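Local coordinates for protein probable cobalt-precorrin-6B C(15)-methyltransferase (decarboxylating) (Methanothermobacter thermautotrophicus, PDB 1KXZ) that probably methylates C-15 of cobalt-precorrin-6B with S-adenosyl-L-methionine and decarboxylates C-12, giving cobalt-precorrin-7 in anaerobic cobalamin biosynthesis, at residues 29-34 with 53-58. Numbering follows the deposited sequence.
Sequences AEPGKN and GRVRRV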
ATOM      1  N   ALA A  29       7.329  -2.319 -21.233  1.00 31.98           N
ATOM      2  CA  ALA A  29       7.931  -1.810 -22.456  1.00 30.62           C
ATOM      3  C   ALA A  29       8.296  -2.965 -23.342  1.00 35.10           C
ATOM      4  O   ALA A  29       8.259  -2.837 -24.551  1.00 36.58           O
ATOM      5  CB  ALA A  29       9.190  -1.017 -22.137  1.00 27.21           C
ATOM      6  N   GLU A  30       8.672  -4.087 -22.730  1.00 41.28           N
ATOM      7  CA  GLU A  30       9.089  -5.308 -23.446  1.00 46.91           C
ATOM      8  C   GLU A  30      10.017  -4.973 -24.591  1.00 46.49           C
ATOM      9  O   GLU A  30       9.710  -5.188 -25.770  1.00 49.01           O
ATOM     10  CB  GLU A  30       7.895  -6.148 -23.923  1.00 52.82           C
ATOM     11  CG  GLU A  30       6.857  -5.432 -24.776  1.00 60.02           C
ATOM     12  CD  GLU A  30       5.458  -6.002 -24.580  1.00 66.87           C
ATOM     13  OE1 GLU A  30       5.228  -6.705 -23.558  1.00 69.70           O
ATOM     14  OE2 GLU A  30       4.593  -5.740 -25.442  1.00 69.17           O
ATOM     15  N   PRO A  31      11.197  -4.454 -24.241  1.00 45.50           N
ATOM     16  CA  PRO A  31      12.231  -4.054 -25.193  1.00 45.50           C
ATOM     17  C   PRO A  31      12.620  -5.185 -26.138  1.00 49.15           C
ATOM     18  O   PRO A  31      12.628  -6.356 -25.769  1.00 48.42           O
ATOM     19  CB  PRO A  31      13.414  -3.710 -24.284  1.00 43.98           C
ATOM     20  CG  PRO A  31      12.800  -3.459 -22.966  1.00 43.82           C
ATOM     21  CD  PRO A  31      11.727  -4.468 -22.871  1.00 38.71           C
ATOM     22  N   GLY A  32      12.928  -4.812 -27.367  1.00 53.51           N
ATOM     23  CA  GLY A  32      13.372  -5.764 -28.358  1.00 57.12           C
ATOM     24  C   GLY A  32      14.702  -5.184 -28.777  1.00 57.98           C
ATOM     25  O   GLY A  32      14.842  -3.964 -28.798  1.00 56.38           O
ATOM     26  N   LYS A  33      15.680  -6.015 -29.111  1.00 58.41           N
ATOM     27  CA  LYS A  33      16.971  -5.479 -29.509  1.00 60.64           C
ATOM     28  C   LYS A  33      16.928  -4.537 -30.712  1.00 56.07           C
ATOM     29  O   LYS A  33      17.855  -3.763 -30.945  1.00 52.04           O
ATOM     30  CB  LYS A  33      17.986  -6.605 -29.685  1.00 64.50           C
ATOM     31  CG  LYS A  33      18.530  -7.089 -28.340  1.00 73.34           C
ATOM     32  CD  LYS A  33      18.557  -8.596 -28.247  1.00 79.18           C
ATOM     33  CE  LYS A  33      19.173  -9.054 -26.923  1.00 84.01           C
ATOM     34  NZ  LYS A  33      19.411 -10.537 -26.903  1.00 82.31           N
ATOM     35  N   ASN A  34      15.798  -4.529 -31.402  1.00 54.80           N
ATOM     36  CA  ASN A  34      15.618  -3.670 -32.571  1.00 58.22           C
ATOM     37  C   ASN A  34      14.679  -2.509 -32.308  1.00 55.28           C
ATOM     38  O   ASN A  34      14.292  -1.783 -33.231  1.00 53.98           O
ATOM     39  CB  ASN A  34      15.069  -4.471 -33.745  1.00 64.04           C
ATOM     40  CG  ASN A  34      16.069  -5.475 -34.275  1.00 69.13           C
ATOM     41  OD1 ASN A  34      17.237  -5.141 -34.533  1.00 70.10           O
ATOM     42  ND2 ASN A  34      15.621  -6.716 -34.447  1.00 68.64           N
ATOM     43  N   GLY A  53      20.681  -1.277 -22.224  1.00 45.52           N
ATOM     44  CA  GLY A  53      21.094  -2.660 -22.359  1.00 47.09           C
ATOM     45  C   GLY A  53      20.162  -3.604 -23.111  1.00 46.48           C
ATOM     46  O   GLY A  53      20.539  -4.761 -23.332  1.00 54.11           O
ATOM     47  N   ARG A  54      18.981  -3.166 -23.537  1.00 42.85           N
ATOM     48  CA  ARG A  54      18.072  -4.109 -24.198  1.00 42.50           C
ATOM     49  C   ARG A  54      17.495  -3.703 -25.542  1.00 43.03           C
ATOM     50  O   ARG A  54      16.859  -4.532 -26.223  1.00 42.83           O
ATOM     51  CB  ARG A  54      16.923  -4.489 -23.258  1.00 42.51           C
ATOM     52  CG  ARG A  54      17.382  -4.835 -21.856  1.00 52.53           C
ATOM     53  CD  ARG A  54      16.249  -5.282 -20.964  1.00 58.83           C
ATOM     54  NE  ARG A  54      16.576  -5.061 -19.552  1.00 64.75           N
ATOM     55  CZ  ARG A  54      15.781  -5.399 -18.541  1.00 68.89           C
ATOM     56  NH1 ARG A  54      14.609  -5.984 -18.783  1.00 67.02           N
ATOM     57  NH2 ARG A  54      16.143  -5.119 -17.288  1.00 67.83           N
ATOM     58  N   VAL A  55      17.665  -2.432 -25.912  1.00 40.83           N
ATOM     59  CA  VAL A  55      17.139  -1.934 -27.188  1.00 36.13           C
ATOM     60  C   VAL A  55      18.237  -1.398 -28.103  1.00 38.92           C
ATOM     61  O   VAL A  55      19.370  -1.157 -27.667  1.00 37.66           O
ATOM     62  CB  VAL A  55      16.095  -0.831 -26.994  1.00 25.30           C
ATOM     63  CG1 VAL A  55      14.946  -1.332 -26.196  1.00 26.92           C
ATOM     64  CG2 VAL A  55      16.712   0.328 -26.312  1.00 28.02           C
ATOM     65  N   ARG A  56      17.875  -1.185 -29.367  1.00 41.10           N
ATOM     66  CA  ARG A  56      18.814  -0.679 -30.356  1.00 42.48           C
ATOM     67  C   ARG A  56      19.275   0.728 -29.992  1.00 41.04           C
ATOM     68  O   ARG A  56      20.437   0.932 -29.673  1.00 44.37           O
ATOM     69  CB  ARG A  56      18.201  -0.725 -31.766  1.00 45.88           C
ATOM     70  CG  ARG A  56      19.195  -0.494 -32.909  1.00 48.45           C
ATOM     71  CD  ARG A  56      18.833  -1.322 -34.158  1.00 55.78           C
ATOM     72  NE  ARG A  56      17.527  -1.001 -34.741  1.00 67.05           N
ATOM     73  CZ  ARG A  56      17.097   0.233 -35.049  1.00 74.05           C
ATOM     74  NH1 ARG A  56      17.863   1.308 -34.841  1.00 73.59           N
ATOM     75  NH2 ARG A  56      15.873   0.409 -35.552  1.00 76.33           N
ATOM     76  N   ARG A  57      18.359   1.684 -29.960  1.00 41.29           N
ATOM     77  CA  ARG A  57      18.738   3.055 -29.637  1.00 40.87           C
ATOM     78  C   ARG A  57      17.851   3.641 -28.572  1.00 37.50           C
ATOM     79  O   ARG A  57      16.668   3.320 -28.501  1.00 35.31           O
ATOM     80  CB  ARG A  57      18.666   3.957 -30.884  1.00 46.68           C
ATOM     81  CG  ARG A  57      19.551   5.172 -30.773  1.00 51.09           C
ATOM     82  CD  ARG A  57      20.954   4.668 -30.499  1.00 65.43           C
ATOM     83  NE  ARG A  57      21.960   5.694 -30.272  1.00 70.12           N
ATOM     84  CZ  ARG A  57      22.258   6.609 -31.158  1.00 74.53           C
ATOM     85  NH1 ARG A  57      21.603   6.609 -32.292  1.00 80.11           N
ATOM     86  NH2 ARG A  57      23.227   7.478 -30.926  1.00 80.65           N
ATOM     87  N   VAL A  58      18.430   4.516 -27.755  1.00 34.08           N
ATOM     88  CA  VAL A  58      17.693   5.181 -26.689  1.00 29.17           C
ATOM     89  C   VAL A  58      17.968   6.663 -26.734  1.00 27.72           C
ATOM     90  O   VAL A  58      19.110   7.097 -26.685  1.00 30.36           O
ATOM     91  CB  VAL A  58      18.086   4.693 -25.291  1.00 28.23           C
ATOM     92  CG1 VAL A  58      17.172   5.317 -24.242  1.00 21.99           C
ATOM     93  CG2 VAL A  58      18.021   3.180 -25.220  1.00 31.51           C
TER
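Pro31 makes the apolar part of the contact: its CB packs on Val55 CG1 at 3.4 Å and on Arg54 CB at 3.7 Å, while Met26 of helix 19-29 touches both Pro31 and Arg54. The methyl is brought there by chi1 of -60°, which sets CG1 beside the backbone N of Val55 and anti to its carbonyl carbon. Val55 is buried and also touches Ile103 of strand 101-106. Gly32 contributes its carbonyl, and Val55 CA approaches Gly32 O at 3.5 Å with 155° at the hydrogen, a CA-H...O contact. At Lys33 the roles reverse: its CA faces Arg54 O at 3.4 Å, whereas its amide is too badly angled toward that oxygen to bond. Lys33 O likewise lies near Arg56 N with poor geometry, so no conventional hydrogen bond joins the two segments. Asn34 ends the contact beside Arg56, whose chain, bent at chi2 and chi3, carries NH2 to 3.6 Å from Asn34 O; the side-chain amide of Asn34 and the Arg56 guanidinium are turned 42° apart. Asn83 ND2 donates to Arg56 O. Both segments lead into adjacent parallel strands, 36-40 and 57-62, and Arg57 already pairs with Ala37 through the backbone. The contact packs the loops leading into these strands in a sheet ordered 3-2-1-4-5-7-6, its seventh strand antiparallel between the fifth and sixth, as in Rossmann-like S-adenosyl-L-methionine-dependent methyltransferases.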